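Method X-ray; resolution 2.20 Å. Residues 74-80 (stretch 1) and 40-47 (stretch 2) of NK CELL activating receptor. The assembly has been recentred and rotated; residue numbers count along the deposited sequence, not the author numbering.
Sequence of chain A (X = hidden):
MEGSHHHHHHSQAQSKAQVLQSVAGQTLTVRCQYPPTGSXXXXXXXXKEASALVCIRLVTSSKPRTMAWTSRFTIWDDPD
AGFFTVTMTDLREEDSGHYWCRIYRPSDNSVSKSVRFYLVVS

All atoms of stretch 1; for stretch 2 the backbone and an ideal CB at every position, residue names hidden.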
# COMPACT_ATOMS: atom_id res chain seq x y z
N THR A 74 9.29 -1.99 -6.74
CA THR A 74 8.86 -2.59 -8.00
C THR A 74 7.77 -1.74 -8.60
O THR A 74 7.23 -0.91 -7.92
CB THR A 74 8.28 -3.98 -7.79
OG1 THR A 74 7.10 -3.88 -6.98
CG2 THR A 74 9.32 -4.86 -7.09
N ILE A 75 7.49 -1.96 -9.88
CA ILE A 75 6.43 -1.24 -10.56
C ILE A 75 5.64 -2.24 -11.37
O ILE A 75 6.19 -3.16 -11.93
CB ILE A 75 6.96 -0.12 -11.56
CG1 ILE A 75 7.40 1.12 -10.79
CG2 ILE A 75 5.85 0.31 -12.56
CD1 ILE A 75 8.16 2.15 -11.64
N TRP A 76 4.33 -2.11 -11.40
CA TRP A 76 3.61 -2.95 -12.28
C TRP A 76 2.89 -1.89 -13.12
O TRP A 76 2.14 -1.07 -12.57
CB TRP A 76 2.57 -3.82 -11.59
CG TRP A 76 1.72 -4.52 -12.62
CD1 TRP A 76 0.46 -4.20 -12.99
CD2 TRP A 76 2.11 -5.64 -13.44
NE1 TRP A 76 0.02 -5.05 -14.00
CE2 TRP A 76 1.01 -5.94 -14.28
CE3 TRP A 76 3.27 -6.43 -13.53
CZ2 TRP A 76 1.04 -7.00 -15.19
CZ3 TRP A 76 3.30 -7.49 -14.44
CH2 TRP A 76 2.19 -7.76 -15.26
N ASP A 77 3.12 -1.90 -14.44
CA ASP A 77 2.45 -0.93 -15.30
C ASP A 77 1.64 -1.59 -16.39
O ASP A 77 2.14 -2.45 -17.12
CB ASP A 77 3.46 0.00 -15.93
CG ASP A 77 2.84 0.93 -16.95
OD1 ASP A 77 1.74 1.42 -16.65
OD2 ASP A 77 3.47 1.16 -18.02
N ASP A 78 0.39 -1.21 -16.50
CA ASP A 78 -0.41 -1.77 -17.56
C ASP A 78 -1.20 -0.67 -18.25
O ASP A 78 -2.20 -0.21 -17.71
CB ASP A 78 -1.39 -2.84 -17.05
CG ASP A 78 -2.22 -3.45 -18.21
OD1 ASP A 78 -1.99 -3.07 -19.40
OD2 ASP A 78 -3.10 -4.30 -17.95
N PRO A 79 -0.78 -0.27 -19.49
CA PRO A 79 -1.43 0.78 -20.28
C PRO A 79 -2.90 0.54 -20.51
O PRO A 79 -3.67 1.49 -20.60
CB PRO A 79 -0.64 0.77 -21.58
CG PRO A 79 0.70 0.48 -21.12
CD PRO A 79 0.48 -0.68 -20.13
N ASP A 80 -3.31 -0.71 -20.63
CA ASP A 80 -4.73 -1.02 -20.82
C ASP A 80 -5.51 -0.58 -19.62
O ASP A 80 -6.72 -0.33 -19.75
CB ASP A 80 -4.97 -2.52 -20.98
CG ASP A 80 -4.34 -3.09 -22.25
OD1 ASP A 80 -4.27 -2.35 -23.27
OD2 ASP A 80 -3.95 -4.29 -22.21
N UNK A 40 2.35 3.65 -28.70
CA UNK A 40 3.64 4.10 -28.18
C UNK A 40 3.80 3.84 -26.64
O UNK A 40 2.85 4.08 -25.86
CB UNK A 40 3.80 5.59 -28.48
N UNK A 41 4.97 3.36 -26.21
CA UNK A 41 5.15 3.06 -24.79
C UNK A 41 6.05 4.02 -24.05
O UNK A 41 7.21 4.19 -24.37
CB UNK A 41 5.71 1.65 -24.64
N UNK A 42 5.50 4.59 -22.99
CA UNK A 42 6.23 5.51 -22.13
C UNK A 42 6.82 4.81 -20.90
O UNK A 42 6.08 4.21 -20.09
CB UNK A 42 5.31 6.65 -21.69
N UNK A 43 8.13 4.88 -20.75
CA UNK A 43 8.71 4.28 -19.56
C UNK A 43 8.15 4.98 -18.29
O UNK A 43 7.87 6.18 -18.29
CB UNK A 43 10.24 4.38 -19.61
N UNK A 44 7.99 4.21 -17.21
CA UNK A 44 7.44 4.76 -15.95
C UNK A 44 8.56 4.69 -14.95
O UNK A 44 9.33 3.70 -14.95
CB UNK A 44 6.21 4.00 -15.46
N UNK A 45 8.71 5.70 -14.10
CA UNK A 45 9.82 5.66 -13.14
C UNK A 45 9.37 6.21 -11.80
O UNK A 45 8.37 6.93 -11.71
CB UNK A 45 11.02 6.45 -13.66
N UNK A 46 10.11 5.84 -10.76
CA UNK A 46 9.86 6.29 -9.39
C UNK A 46 11.24 6.75 -8.91
O UNK A 46 12.22 6.02 -9.03
CB UNK A 46 9.25 5.20 -8.50
N UNK A 47 11.34 7.98 -8.40
CA UNK A 47 12.65 8.42 -7.95
C UNK A 47 12.50 9.27 -6.71
O UNK A 47 11.45 9.82 -6.43
CB UNK A 47 13.38 9.19 -9.05

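The two stretches run roughly antiparallel, at 150° between their strand directions, with axes 8.4 Å apart at closest approach. That is too far for backbone pairing, so side chains must bridge the gap. From stretch 1, Ile75, Asp77 and Pro79 point toward the other stretch and set what it meets: a methyl group, a carboxylate and a small apolar ring.

Position 40 lies beyond the reach of stretch 1, and nothing there restricts the choice. It is Leu40, which makes no contact across the gap.

The CA of position 41 lies 8.3 Å from the CA of Pro79, but its CA-to-CB bond points sideways and no atom of stretch 1 lies close to the ideal CB. A long residue could turn toward stretch 1, where it would find the proline ring and, farther on, the carboxylate of Asp77; an aromatic ring with a polar tip, or a long chain ending in a donor, would suit. The residue is Tyr41. With chi1 at -174° (t), its ring extends so that CE2 lies 3.9 Å from CG of Pro79, an apolar contact at the ring edge. Its OH donates a hydrogen bond of 2.6 Å to OD2 of Asp77.

At position 42 CA-to-CB again points sideways, with no neighbour close to the ideal CB, so many residues would fit. Glu42 occupies it; its side chain makes no contact with stretch 1, but its backbone O matters below.

Position 43 points away, and stretch 1 therefore imposes no demand on its side chain. Lys43 is found there and makes no contact with stretch 1.

Position 44 is the most telling. Its CA-to-CB bond points toward stretch 1, and the ideal CB is 4.7 Å from both CD1 of Ile75 and OD2 of Asp77. An apolar residue could use the methyl group but would ignore the charge; Ser, Thr, Asn or Gln could offer a donor, while Lys or Arg could also supply a positive charge. It is Lys44. Its chain bends, with chi1 and chi2 both m, and brings NZ to 2.9 Å from OD2 of Asp77 in a hydrogen-bonded salt bridge. NZ also donates to O of Glu42 at 2.6 Å, which ties the chain back to its own stretch. OD2 of Asp77 consequently accepts from both Tyr41 and Lys44.

Position 45 would direct a side chain away from stretch 1, and its phi/psi of -141/159 is open to most residues, so small or large side chains would be allowed as far as stretch 1 is concerned. The residue is Gly45, with its CA 4.2 Å from CD1 of Ile75.

Position 46 points toward stretch 1, its ideal CB 4.5 Å from CD1 of Ile75, and an apolar residue is the natural expectation. Trp46 begins this way, but its end leads away; its closest approach is its backbone N, 4.3 Å from CD1 of Ile75, and the indole does not pack on Ile75.

Position 47 is out of reach and unconstrained by stretch 1. Cys47 is covalently bonded elsewhere in the structure.

Stretch 2 40-47: LYEKKGWC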
# COMPACT_ATOMS: atom_id res chain seq x y z
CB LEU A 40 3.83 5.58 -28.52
CG LEU A 40 4.44 5.82 -29.90
CD1 LEU A 40 4.77 7.29 -30.11
CD2 LEU A 40 5.71 5.03 -29.99
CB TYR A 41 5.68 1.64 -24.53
CG TYR A 41 5.73 1.31 -23.01
CD1 TYR A 41 6.94 1.29 -22.31
CD2 TYR A 41 4.57 1.04 -22.30
CE1 TYR A 41 6.98 1.03 -20.94
CE2 TYR A 41 4.59 0.77 -20.93
CZ TYR A 41 5.81 0.77 -20.27
OH TYR A 41 5.83 0.49 -18.95
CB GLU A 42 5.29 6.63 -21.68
CG GLU A 42 4.73 7.55 -22.82
CD GLU A 42 3.88 8.71 -22.25
OE1 GLU A 42 2.70 8.49 -21.82
OE2 GLU A 42 4.41 9.84 -22.19
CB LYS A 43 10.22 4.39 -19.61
CG LYS A 43 10.71 3.57 -20.76
CD LYS A 43 12.20 3.57 -20.84
CE LYS A 43 12.60 2.60 -21.96
NZ LYS A 43 14.09 2.39 -21.84
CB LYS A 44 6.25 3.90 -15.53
CG LYS A 44 5.19 3.66 -16.66
CD LYS A 44 4.59 4.99 -17.13
CE LYS A 44 3.35 4.81 -17.99
NZ LYS A 44 3.64 3.83 -19.13
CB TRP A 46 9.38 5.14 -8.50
CG TRP A 46 9.12 5.48 -7.00
CD1 TRP A 46 9.78 4.94 -5.91
CD2 TRP A 46 8.05 6.29 -6.46
NE1 TRP A 46 9.18 5.35 -4.74
CE2 TRP A 46 8.13 6.18 -5.03
CE3 TRP A 46 7.04 7.10 -7.03
CZ2 TRP A 46 7.23 6.84 -4.17
CZ3 TRP A 46 6.15 7.76 -6.19
CH2 TRP A 46 6.25 7.61 -4.75
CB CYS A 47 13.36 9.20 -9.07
SG CYS A 47 12.34 10.62 -9.54
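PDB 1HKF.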